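Local coordinates for protein cyclopenase asqI (Emericella nidulans, PDB 5YY3) that catalyses, with one zinc ion bound per subunit, the conversion of 4'-methoxycyclopenin into 4'-methoxyviridicatin and methyl isocyanate during aspoquinolone biosynthesis, at residues His168-Leu173 with Ala223-Glu228; Arg238-Asn241 with Phe246-Asn249; Gly262-Phe267 with Arg389-Trp394; Asp280-Thr285 with Leu380-Phe385. One frame throughout, in Å; residues are numbered along the deposited sequence.

Interaction 1. Residues His168-Leu173 with Ala223-Glu228; sequences HGHALL and ARYETE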
loop_
_atom_site.group_PDB
_atom_site.type_symbol
_atom_site.label_atom_id
_atom_site.label_comp_id
_atom_site.label_asym_id
_atom_site.label_seq_id
_atom_site.Cartn_x
_atom_site.Cartn_y
_atom_site.Cartn_z
ATOM N N HIS A 168 6.177 0.133 8.122
ATOM C CA HIS A 168 5.552 -1.188 8.127
ATOM C C HIS A 168 4.886 -1.419 9.474
ATOM O O HIS A 168 4.995 -0.584 10.368
ATOM C CB HIS A 168 6.584 -2.289 7.826
ATOM C CG HIS A 168 7.219 -2.158 6.475
ATOM N ND1 HIS A 168 6.542 -2.412 5.300
ATOM C CD2 HIS A 168 8.469 -1.764 6.106
ATOM C CE1 HIS A 168 7.343 -2.200 4.268
ATOM N NE2 HIS A 168 8.517 -1.800 4.730
ATOM N N GLY A 169 4.188 -2.541 9.615
ATOM C CA GLY A 169 3.532 -2.875 10.867
ATOM C C GLY A 169 2.613 -1.783 11.384
ATOM O O GLY A 169 1.719 -1.313 10.675
ATOM N N HIS A 170 2.844 -1.373 12.629
ATOM C CA HIS A 170 2.057 -0.321 13.243
ATOM C C HIS A 170 2.870 0.976 13.365
ATOM O O HIS A 170 2.682 1.747 14.308
ATOM C CB HIS A 170 1.557 -0.768 14.624
ATOM C CG HIS A 170 0.485 -1.817 14.581
ATOM N ND1 HIS A 170 0.757 -3.168 14.664
ATOM C CD2 HIS A 170 -0.864 -1.711 14.486
ATOM C CE1 HIS A 170 -0.378 -3.847 14.614
ATOM N NE2 HIS A 170 -1.377 -2.986 14.509
ATOM N N ALA A 171 3.777 1.217 12.417
ATOM C CA ALA A 171 4.604 2.423 12.466
ATOM C C ALA A 171 3.761 3.698 12.387
ATOM O O ALA A 171 4.124 4.728 12.961
ATOM C CB ALA A 171 5.636 2.409 11.357
ATOM N N LEU A 172 2.637 3.643 11.682
ATOM C CA LEU A 172 1.811 4.833 11.539
ATOM C C LEU A 172 1.283 5.335 12.888
ATOM O O LEU A 172 1.011 6.535 13.045
ATOM C CB LEU A 172 0.650 4.567 10.570
ATOM C CG LEU A 172 1.012 4.540 9.071
ATOM C CD1 LEU A 172 -0.228 4.300 8.205
ATOM C CD2 LEU A 172 1.735 5.824 8.640
ATOM N N LEU A 173 1.153 4.426 13.853
ATOM C CA LEU A 173 0.597 4.746 15.181
ATOM C C LEU A 173 1.611 5.436 16.093
ATOM O O LEU A 173 1.322 5.775 17.240
ATOM C CB LEU A 173 0.107 3.480 15.867
ATOM C CG LEU A 173 -1.059 2.818 15.135
ATOM C CD1 LEU A 173 -1.551 1.591 15.917
ATOM C CD2 LEU A 173 -2.171 3.852 14.942
ATOM N N ALA A 223 -7.391 -1.191 24.940
ATOM C CA ALA A 223 -8.631 -0.954 24.191
ATOM C C ALA A 223 -8.537 0.314 23.328
ATOM O O ALA A 223 -8.955 0.335 22.179
ATOM C CB ALA A 223 -9.820 -0.860 25.146
ATOM N N ARG A 224 -7.967 1.373 23.882
ATOM C CA ARG A 224 -7.758 2.595 23.127
ATOM C C ARG A 224 -6.727 2.430 21.980
ATOM O O ARG A 224 -6.965 2.874 20.847
ATOM C CB ARG A 224 -7.328 3.714 24.076
ATOM C CG ARG A 224 -8.442 4.204 25.007
ATOM C CD ARG A 224 -7.954 5.380 25.839
ATOM N NE ARG A 224 -8.989 5.922 26.713
ATOM C CZ ARG A 224 -9.793 6.924 26.376
ATOM N NH1 ARG A 224 -9.689 7.482 25.175
ATOM N NH2 ARG A 224 -10.714 7.355 27.223
ATOM N N TYR A 225 -5.586 1.808 22.278
ATOM C CA TYR A 225 -4.573 1.533 21.266
ATOM C C TYR A 225 -5.112 0.686 20.115
ATOM O O TYR A 225 -4.821 0.939 18.938
ATOM C CB TYR A 225 -3.390 0.810 21.881
ATOM C CG TYR A 225 -2.218 0.620 20.927
ATOM C CD1 TYR A 225 -1.553 1.719 20.392
ATOM C CD2 TYR A 225 -1.775 -0.657 20.569
ATOM C CE1 TYR A 225 -0.463 1.559 19.537
ATOM C CE2 TYR A 225 -0.678 -0.832 19.710
ATOM C CZ TYR A 225 -0.035 0.290 19.194
ATOM O OH TYR A 225 1.054 0.170 18.353
ATOM N N GLU A 226 -5.888 -0.330 20.463
ATOM C CA GLU A 226 -6.421 -1.226 19.457
ATOM C C GLU A 226 -7.480 -0.507 18.646
ATOM O O GLU A 226 -7.536 -0.650 17.430
ATOM C CB GLU A 226 -6.984 -2.485 20.105
ATOM C CG GLU A 226 -5.894 -3.473 20.490
ATOM C CD GLU A 226 -6.397 -4.902 20.526
ATOM O OE1 GLU A 226 -7.345 -5.188 21.289
ATOM O OE2 GLU A 226 -5.847 -5.748 19.793
ATOM N N THR A 227 -8.316 0.279 19.321
ATOM C CA THR A 227 -9.331 1.059 18.624
ATOM C C THR A 227 -8.665 2.068 17.684
ATOM O O THR A 227 -9.139 2.299 16.570
ATOM C CB THR A 227 -10.254 1.778 19.624
ATOM O OG1 THR A 227 -10.963 0.791 20.394
ATOM C CG2 THR A 227 -11.248 2.684 18.908
ATOM N N GLU A 228 -7.564 2.664 18.132
ATOM C CA GLU A 228 -6.834 3.630 17.314
ATOM C C GLU A 228 -6.284 2.923 16.081
ATOM O O GLU A 228 -6.288 3.473 14.971
ATOM C CB GLU A 228 -5.696 4.274 18.104
ATOM C CG GLU A 228 -5.101 5.505 17.438
ATOM C CD GLU A 228 -5.913 6.766 17.704
ATOM O OE1 GLU A 228 -7.006 6.667 18.313
ATOM O OE2 GLU A 228 -5.449 7.864 17.310
#
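L173 lodges between two residues of helix 210-231, one methyl against the ring of Y225 and the other against E228. Its chi2 of -177° carries CD1 straight on from the backbone to the phenol end of the tyrosine, where it lies 3.8 Å from Y225 CE1 and meets CZ and OH at similar range, obliquely to the ring. CD2 turns instead toward the next helical turn, 4.2 Å from E228 CG; there the leucine and glutamate run antiparallel alongside each other. Y225 can extend to this point because its ring is anti to the backbone N (chi1 -174°). Its hydroxyl also passes CB of H170, 3.9 Å from Y225 OH, and is hydrogen-bonded to R177 NH1, the same nitrogen that binds H170 O, which ties the two segments together through a third residue. These are parts of the helical, hemocyanin-like domain of the tyrosinase family: a type II' turn from H168 to A171, running into a 3-10 segment, presents H170 and L173 to a helix that also supplies the zinc ligand H218. The imidazole of H170 is held by P235 O through NE2. The two carboxylate oxygens of E228 are engaged separately, OE2 by the hydroxyl of Y175 and OE1 by the backbone N of V565.

Interaction 2. Residues Arg238-Asn241 with Phe246-Asn249; sequences RPWN and FLEN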
loop_
_atom_site.group_PDB
_atom_site.type_symbol
_atom_site.label_atom_id
_atom_site.label_comp_id
_atom_site.label_asym_id
_atom_site.label_seq_id
_atom_site.Cartn_x
_atom_site.Cartn_y
_atom_site.Cartn_z
ATOM N N ARG A 238 -1.330 -8.572 18.258
ATOM C CA ARG A 238 -1.085 -9.949 18.687
ATOM C C ARG A 238 -0.562 -9.933 20.114
ATOM O O ARG A 238 0.516 -9.413 20.375
ATOM C CB ARG A 238 -0.093 -10.665 17.770
ATOM C CG ARG A 238 -0.048 -12.195 17.987
ATOM C CD ARG A 238 1.220 -12.837 17.376
ATOM N NE ARG A 238 1.578 -12.136 16.155
ATOM C CZ ARG A 238 2.813 -11.903 15.731
ATOM N NH1 ARG A 238 3.874 -12.318 16.408
ATOM N NH2 ARG A 238 2.976 -11.245 14.598
ATOM N N PRO A 239 -1.320 -10.504 21.049
ATOM C CA PRO A 239 -0.832 -10.467 22.436
ATOM C C PRO A 239 0.423 -11.297 22.601
ATOM O O PRO A 239 0.653 -12.216 21.817
ATOM C CB PRO A 239 -1.991 -11.053 23.239
ATOM C CG PRO A 239 -2.763 -11.868 22.248
ATOM C CD PRO A 239 -2.610 -11.198 20.917
ATOM N N TRP A 240 1.229 -10.962 23.601
ATOM C CA TRP A 240 2.430 -11.726 23.920
ATOM C C TRP A 240 2.061 -12.901 24.800
ATOM O O TRP A 240 2.524 -12.995 25.945
ATOM C CB TRP A 240 3.452 -10.834 24.632
ATOM C CG TRP A 240 4.837 -11.432 24.722
ATOM C CD1 TRP A 240 5.392 -12.071 25.791
ATOM C CD2 TRP A 240 5.835 -11.424 23.696
ATOM N NE1 TRP A 240 6.669 -12.462 25.497
ATOM C CE2 TRP A 240 6.969 -12.079 24.215
ATOM C CE3 TRP A 240 5.881 -10.922 22.387
ATOM C CZ2 TRP A 240 8.132 -12.250 23.475
ATOM C CZ3 TRP A 240 7.026 -11.097 21.651
ATOM C CH2 TRP A 240 8.144 -11.759 22.196
ATOM N N ASN A 241 1.193 -13.771 24.282
ATOM C CA ASN A 241 0.709 -14.930 25.037
ATOM C C ASN A 241 1.672 -16.114 24.955
ATOM O O ASN A 241 1.790 -16.895 25.903
ATOM C CB ASN A 241 -0.679 -15.350 24.549
ATOM C CG ASN A 241 -1.785 -14.418 25.046
ATOM O OD1 ASN A 241 -1.666 -13.806 26.105
ATOM N ND2 ASN A 241 -2.858 -14.295 24.267
ATOM N N PHE A 246 8.054 -14.007 18.014
ATOM C CA PHE A 246 8.908 -13.056 17.350
ATOM C C PHE A 246 8.279 -11.674 17.388
ATOM O O PHE A 246 7.066 -11.540 17.394
ATOM C CB PHE A 246 9.154 -13.480 15.905
ATOM C CG PHE A 246 9.976 -14.736 15.762
ATOM C CD1 PHE A 246 11.363 -14.679 15.781
ATOM C CD2 PHE A 246 9.367 -15.959 15.550
ATOM C CE1 PHE A 246 12.134 -15.832 15.631
ATOM C CE2 PHE A 246 10.128 -17.118 15.385
ATOM C CZ PHE A 246 11.513 -17.052 15.429
ATOM N N LEU A 247 9.117 -10.652 17.434
ATOM C CA LEU A 247 8.702 -9.292 17.155
ATOM C C LEU A 247 9.101 -8.973 15.711
ATOM O O LEU A 247 10.216 -8.533 15.457
ATOM C CB LEU A 247 9.365 -8.326 18.132
ATOM C CG LEU A 247 8.880 -8.372 19.583
ATOM C CD1 LEU A 247 9.935 -7.814 20.492
ATOM C CD2 LEU A 247 7.598 -7.569 19.718
ATOM N N GLU A 248 8.207 -9.186 14.757
ATOM C CA GLU A 248 8.652 -9.202 13.369
ATOM C C GLU A 248 8.960 -7.833 12.743
ATOM O O GLU A 248 9.566 -7.782 11.670
ATOM C CB GLU A 248 7.620 -9.934 12.504
ATOM C CG GLU A 248 6.256 -9.298 12.476
ATOM C CD GLU A 248 5.240 -10.096 13.274
ATOM O OE1 GLU A 248 5.531 -10.410 14.451
ATOM O OE2 GLU A 248 4.149 -10.408 12.732
ATOM N N ASN A 249 8.575 -6.737 13.391
ATOM C CA ASN A 249 8.797 -5.427 12.781
ATOM C C ASN A 249 10.001 -4.638 13.287
ATOM O O ASN A 249 10.516 -3.751 12.584
ATOM C CB ASN A 249 7.549 -4.575 12.936
ATOM C CG ASN A 249 6.445 -5.049 12.042
ATOM O OD1 ASN A 249 6.685 -5.386 10.885
ATOM N ND2 ASN A 249 5.242 -5.145 12.581
#
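R238 NH1 has three acceptors around it: E248 OE1 at 3.2 Å, F246 O at 3.4 Å, and the carboxylate of D245, with which it forms a salt bridge. The first two bonds are weak, their N-H...O angles close to 130°. R238 and E248 reach toward each other from the two segments, and the carboxylate lies at the edge of the guanidinium, the planes 26° apart. NH2 faces the same carboxylate, but it is modelled too close to E248, so the detail of that half of the salt bridge is doubtful. Bends in both chains, at chi3 of the arginine and chi2 of the glutamate, bring the charged ends together. Beyond the ion pair, W240, the centre of an inverse gamma turn, crosses L247 at about a right angle, its CZ3 3.9 Å from L247 CG. The two segments thus fold a loop back on itself beside helix 391-410, whose R395 donates to both R238 O and F246 O. In this largely buried contact the carboxylates of D245 and E248 offset the charge of the arginine, and E248, whose OE2 also accepts from the backbone N of L236 of a neighbouring subunit, links the loop to the subunit interface.

Interaction 3. Residues Gly262-Phe267 with Arg389-Trp394; sequences GGYPPF and RDPCFW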
loop_
_atom_site.group_PDB
_atom_site.type_symbol
_atom_site.label_atom_id
_atom_site.label_comp_id
_atom_site.label_asym_id
_atom_site.label_seq_id
_atom_site.Cartn_x
_atom_site.Cartn_y
_atom_site.Cartn_z
ATOM N N GLY A 262 18.760 2.263 22.560
ATOM C CA GLY A 262 18.486 1.725 21.244
ATOM C C GLY A 262 17.204 0.917 21.178
ATOM O O GLY A 262 16.482 0.759 22.170
ATOM N N GLY A 263 16.914 0.410 19.987
ATOM C CA GLY A 263 15.780 -0.465 19.797
ATOM C C GLY A 263 16.232 -1.903 19.631
ATOM O O GLY A 263 17.082 -2.387 20.372
ATOM N N TYR A 264 15.661 -2.578 18.641
ATOM C CA TYR A 264 15.971 -3.971 18.361
ATOM C C TYR A 264 15.580 -4.232 16.903
ATOM O O TYR A 264 14.698 -3.553 16.365
ATOM C CB TYR A 264 15.231 -4.907 19.338
ATOM C CG TYR A 264 13.750 -4.599 19.468
ATOM C CD1 TYR A 264 12.858 -5.045 18.508
ATOM C CD2 TYR A 264 13.248 -3.857 20.543
ATOM C CE1 TYR A 264 11.527 -4.770 18.589
ATOM C CE2 TYR A 264 11.885 -3.570 20.635
ATOM C CZ TYR A 264 11.034 -4.038 19.649
ATOM O OH TYR A 264 9.676 -3.792 19.683
ATOM N N PRO A 265 16.248 -5.194 16.244
ATOM C CA PRO A 265 15.960 -5.458 14.823
ATOM C C PRO A 265 14.654 -6.241 14.592
ATOM O O PRO A 265 14.034 -6.701 15.551
ATOM C CB PRO A 265 17.178 -6.283 14.378
ATOM C CG PRO A 265 17.642 -6.961 15.649
ATOM C CD PRO A 265 17.412 -5.957 16.733
ATOM N N PRO A 266 14.239 -6.397 13.326
ATOM C CA PRO A 266 13.086 -7.260 13.054
ATOM C C PRO A 266 13.331 -8.693 13.501
ATOM O O PRO A 266 14.465 -9.169 13.423
ATOM C CB PRO A 266 12.939 -7.187 11.534
ATOM C CG PRO A 266 13.626 -5.931 11.142
ATOM C CD PRO A 266 14.744 -5.749 12.102
ATOM N N PHE A 267 12.280 -9.352 13.975
ATOM C CA PHE A 267 12.344 -10.735 14.449
ATOM C C PHE A 267 13.277 -10.926 15.646
ATOM O O PHE A 267 13.893 -11.968 15.797
ATOM C CB PHE A 267 12.733 -11.666 13.292
ATOM C CG PHE A 267 11.708 -11.694 12.189
ATOM C CD1 PHE A 267 11.754 -10.766 11.158
ATOM C CD2 PHE A 267 10.675 -12.621 12.206
ATOM C CE1 PHE A 267 10.793 -10.767 10.145
ATOM C CE2 PHE A 267 9.722 -12.634 11.196
ATOM C CZ PHE A 267 9.776 -11.698 10.163
ATOM N N ARG A 389 6.146 3.966 24.024
ATOM C CA ARG A 389 6.593 4.251 22.667
ATOM C C ARG A 389 6.825 2.968 21.871
ATOM O O ARG A 389 6.680 2.941 20.649
ATOM C CB ARG A 389 7.885 5.066 22.677
ATOM C CG ARG A 389 7.906 6.260 23.603
ATOM C CD ARG A 389 9.281 6.916 23.573
ATOM N NE ARG A 389 9.259 8.130 24.372
ATOM C CZ ARG A 389 8.900 9.322 23.908
ATOM N NH1 ARG A 389 8.562 9.461 22.636
ATOM N NH2 ARG A 389 8.887 10.381 24.712
ATOM N N ASP A 390 7.190 1.908 22.582
ATOM C CA ASP A 390 7.653 0.657 21.977
ATOM C C ASP A 390 6.501 -0.336 21.729
ATOM O O ASP A 390 5.758 -0.666 22.652
ATOM C CB ASP A 390 8.703 0.047 22.902
ATOM C CG ASP A 390 9.515 -1.052 22.246
ATOM O OD1 ASP A 390 8.995 -1.728 21.327
ATOM O OD2 ASP A 390 10.676 -1.247 22.688
ATOM N N PRO A 391 6.343 -0.809 20.480
ATOM C CA PRO A 391 5.241 -1.741 20.195
ATOM C C PRO A 391 5.341 -3.062 20.955
ATOM O O PRO A 391 4.303 -3.706 21.162
ATOM C CB PRO A 391 5.361 -1.985 18.684
ATOM C CG PRO A 391 6.071 -0.783 18.164
ATOM C CD PRO A 391 7.075 -0.439 19.253
ATOM N N CYS A 392 6.534 -3.487 21.373
ATOM C CA CYS A 392 6.584 -4.754 22.114
ATOM C C CYS A 392 5.836 -4.644 23.452
ATOM O O CYS A 392 5.268 -5.626 23.928
ATOM C CB CYS A 392 8.030 -5.232 22.334
ATOM S SG CYS A 392 9.041 -4.329 23.526
ATOM N N PHE A 393 5.799 -3.461 24.058
ATOM C CA PHE A 393 5.135 -3.365 25.351
ATOM C C PHE A 393 3.619 -3.411 25.207
ATOM O O PHE A 393 2.916 -3.832 26.125
ATOM C CB PHE A 393 5.575 -2.110 26.099
ATOM C CG PHE A 393 6.999 -2.188 26.595
ATOM C CD1 PHE A 393 8.038 -1.596 25.886
ATOM C CD2 PHE A 393 7.310 -2.927 27.719
ATOM C CE1 PHE A 393 9.345 -1.685 26.332
ATOM C CE2 PHE A 393 8.628 -3.033 28.166
ATOM C CZ PHE A 393 9.638 -2.411 27.478
ATOM N N TRP A 394 3.113 -2.999 24.047
ATOM C CA TRP A 394 1.678 -3.057 23.812
ATOM C C TRP A 394 1.296 -4.504 23.658
ATOM O O TRP A 394 0.197 -4.898 24.044
ATOM C CB TRP A 394 1.272 -2.203 22.594
ATOM C CG TRP A 394 1.361 -0.758 22.957
ATOM C CD1 TRP A 394 2.422 0.071 22.759
ATOM C CD2 TRP A 394 0.385 0.002 23.685
ATOM N NE1 TRP A 394 2.154 1.318 23.280
ATOM C CE2 TRP A 394 0.906 1.299 23.853
ATOM C CE3 TRP A 394 -0.890 -0.283 24.190
ATOM C CZ2 TRP A 394 0.200 2.307 24.509
ATOM C CZ3 TRP A 394 -1.589 0.713 24.833
ATOM C CH2 TRP A 394 -1.045 2.000 24.982
#
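Y264, in an extended backbone conformation, stands off from the start of helix 391-410, its CA 10.1 Å from the CA of C392, so that the contact is made almost wholly by side chains reaching across. The phenol bridges the gap: Y264 OH donates to D390 OD1 at 2.7 Å and uses the syn lone pair of that oxygen. Ring and carboxylate are nearly coplanar, with 19° between their planes, and D390 OD2 lies at the ring edge, 3.3 Å from Y264 CE2. The same OD1 caps the helix. D390 occupies the N-cap position, and C392 N donates to D390 OD1 at 3.0 Å in a nearly straight bond (165°) that arrives from above the carboxylate plane. With CG of D390 anti to the backbone N (chi1 -165°), the carboxylate is turned to the phenol and to C392 N alike. One oxygen therefore takes two donors, the tyrosine hydroxyl and a backbone NH of the first turn, which restrains the rotation of the carboxylate. C392 flanks the phenol: its CB is 3.4 Å from Y264 OH, and SG makes an oblique sulfur-aromatic contact, 5.2 Å from the centroid of the Y264 ring. That sulfur also lies over one face of F393, toward the rim of the ring. In the hemocyanin-like domain this N-cap joins the loop that precedes helix 288-304 to the helix that follows residues 380-385. Helix 355-367 packs alongside, with F363 on C392 and L360 on F393, while R177 of helix 174-177 touches both P391 and W394.

Interaction 4. Residues Asp280-Thr285 with Leu380-Phe385; sequences DTLNVT and LTISNF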
loop_
_atom_site.group_PDB
_atom_site.type_symbol
_atom_site.label_atom_id
_atom_site.label_comp_id
_atom_site.label_asym_id
_atom_site.label_seq_id
_atom_site.Cartn_x
_atom_site.Cartn_y
_atom_site.Cartn_z
ATOM N N ASP A 280 25.707 -9.664 34.603
ATOM C CA ASP A 280 24.878 -10.177 35.677
ATOM C C ASP A 280 24.521 -9.069 36.694
ATOM O O ASP A 280 23.538 -9.176 37.429
ATOM C CB ASP A 280 25.604 -11.348 36.356
ATOM C CG ASP A 280 24.798 -11.953 37.469
ATOM O OD1 ASP A 280 23.729 -12.536 37.167
ATOM O OD2 ASP A 280 25.214 -11.825 38.644
ATOM N N THR A 281 25.307 -7.995 36.704
ATOM C CA THR A 281 25.046 -6.853 37.580
ATOM C C THR A 281 23.811 -6.039 37.171
ATOM O O THR A 281 23.316 -5.231 37.956
ATOM C CB THR A 281 26.261 -5.896 37.633
ATOM O OG1 THR A 281 26.527 -5.357 36.329
ATOM C CG2 THR A 281 27.494 -6.621 38.154
ATOM N N LEU A 282 23.322 -6.241 35.952
ATOM C CA LEU A 282 22.120 -5.548 35.501
ATOM C C LEU A 282 20.886 -6.432 35.526
ATOM O O LEU A 282 19.759 -5.942 35.562
ATOM C CB LEU A 282 22.312 -5.023 34.089
ATOM C CG LEU A 282 23.049 -3.711 33.896
ATOM C CD1 LEU A 282 23.088 -3.408 32.417
ATOM C CD2 LEU A 282 22.355 -2.605 34.660
ATOM N N ASN A 283 21.101 -7.738 35.527
ATOM C CA ASN A 283 20.083 -8.653 35.046
ATOM C C ASN A 283 20.221 -10.045 35.623
ATOM O O ASN A 283 21.155 -10.768 35.275
ATOM C CB ASN A 283 20.173 -8.726 33.516
ATOM C CG ASN A 283 19.004 -9.443 32.888
ATOM O OD1 ASN A 283 17.856 -9.263 33.297
ATOM N ND2 ASN A 283 19.293 -10.288 31.898
ATOM N N VAL A 284 19.298 -10.437 36.492
ATOM C CA VAL A 284 19.315 -11.798 37.028
ATOM C C VAL A 284 18.812 -12.735 35.941
ATOM O O VAL A 284 17.893 -12.391 35.210
ATOM C CB VAL A 284 18.451 -11.934 38.318
ATOM C CG1 VAL A 284 18.235 -13.411 38.683
ATOM C CG2 VAL A 284 19.105 -11.190 39.467
ATOM N N THR A 285 19.442 -13.896 35.802
ATOM C CA THR A 285 19.026 -14.853 34.787
ATOM C C THR A 285 17.625 -15.369 35.128
ATOM O O THR A 285 17.431 -16.014 36.157
ATOM C CB THR A 285 20.029 -16.041 34.667
ATOM O OG1 THR A 285 21.277 -15.573 34.134
ATOM C CG2 THR A 285 19.481 -17.144 33.755
ATOM N N LEU A 380 25.964 -0.835 31.146
ATOM C CA LEU A 380 25.412 0.502 30.942
ATOM C C LEU A 380 24.052 0.617 31.648
ATOM O O LEU A 380 23.267 -0.324 31.657
ATOM C CB LEU A 380 25.296 0.803 29.439
ATOM C CG LEU A 380 24.962 2.229 28.970
ATOM C CD1 LEU A 380 25.802 3.275 29.703
ATOM C CD2 LEU A 380 25.170 2.354 27.457
ATOM N N THR A 381 23.778 1.766 32.253
ATOM C CA THR A 381 22.533 1.947 32.975
ATOM C C THR A 381 21.318 1.842 32.052
ATOM O O THR A 381 21.311 2.397 30.953
ATOM C CB THR A 381 22.522 3.296 33.700
ATOM O OG1 THR A 381 23.269 3.171 34.913
ATOM C CG2 THR A 381 21.102 3.726 34.036
ATOM N N ILE A 382 20.306 1.101 32.497
ATOM C CA ILE A 382 19.038 1.002 31.776
ATOM C C ILE A 382 17.923 1.694 32.523
ATOM O O ILE A 382 17.602 1.336 33.651
ATOM C CB ILE A 382 18.604 -0.440 31.557
ATOM C CG1 ILE A 382 19.663 -1.212 30.784
ATOM C CG2 ILE A 382 17.267 -0.484 30.841
ATOM C CD1 ILE A 382 19.402 -2.685 30.807
ATOM N N SER A 383 17.330 2.673 31.860
ATOM C CA SER A 383 16.257 3.462 32.415
ATOM C C SER A 383 14.893 2.910 32.041
ATOM O O SER A 383 14.655 2.536 30.891
ATOM C CB SER A 383 16.380 4.904 31.935
ATOM O OG SER A 383 15.224 5.644 32.280
ATOM N N ASN A 384 14.000 2.843 33.020
ATOM C CA ASN A 384 12.598 2.638 32.718
ATOM C C ASN A 384 12.081 3.908 32.072
ATOM O O ASN A 384 11.609 4.819 32.753
ATOM C CB ASN A 384 11.782 2.312 33.962
ATOM C CG ASN A 384 10.312 2.085 33.646
ATOM O OD1 ASN A 384 9.922 2.003 32.473
ATOM N ND2 ASN A 384 9.479 1.976 34.693
ATOM N N PHE A 385 12.182 3.960 30.755
ATOM C CA PHE A 385 11.823 5.148 30.013
ATOM C C PHE A 385 11.187 4.732 28.701
ATOM O O PHE A 385 11.702 3.852 28.005
ATOM C CB PHE A 385 13.059 6.018 29.766
ATOM C CG PHE A 385 12.791 7.282 28.991
ATOM C CD1 PHE A 385 12.677 7.261 27.603
ATOM C CD2 PHE A 385 12.689 8.496 29.651
ATOM C CE1 PHE A 385 12.441 8.422 26.884
ATOM C CE2 PHE A 385 12.460 9.669 28.949
ATOM C CZ PHE A 385 12.333 9.633 27.556
#
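L282 meets L380 and I382 where two irregular loops of the hemocyanin-like domain pack together, the one leading to helix 288-304 and the other to helix 391-410. Along residues 280-285, D280 begins a turn, its O accepting a weak, 3.4 Å bond from N283 N. T281 continues that turn, and L282 then carries the contact. With CG anti to the carbonyl carbon and CD1 extended (chi2 -179°), the isobutyl group is aimed at the other loop, and the forked end abuts the oxygen of the L380 carbonyl: L282 CD1 is 3.2 Å from L380 O, close for a methyl group, and L282 CD2 is 3.9 Å from it. The carbonyl of L282 accepts from N73 ND2. After it N283 turns to helix 355-367, where its ND2 donates to E365. The opposing loop is held by the same stretch, residues 72-74, since I382 shares backbone hydrogen bonds with Y72 and G74. L380 offers its main chain rather than its side chain, whose CB points away from the turn. I382, two residues on, points its CB toward L282; its CG1 is anti to the carbonyl carbon, and an extended chi2 of 168° sends the terminal methyl out to the leucine. The apolar part of the contact rests on two methyls, L282 CD1 and I382 CD1, 4.1 Å apart.

How the interactions relate
Interactions 1, 2 and 3 form one cluster, their centres 10 to 14 Å apart, whereas interaction 4 lies farther out, about 17 Å from interaction 3 between centres. W394 stacks on Y225, joining interactions 3 and 1, with W394 CZ3 3.5 Å from Y225 CB. Interaction 2 adjoins interaction 3 through a probable hydrogen bond from F267 N to L247 O (2.7 Å) and through L247 CD2, 3.5 Å from C392 CB. Two contacts lie about 10 Å from zinc ligands, outside direct contact with them: Y225 from H218 and D390 from H186, side chain to side chain. Interaction 4 is nested within the loop closed by interaction 3.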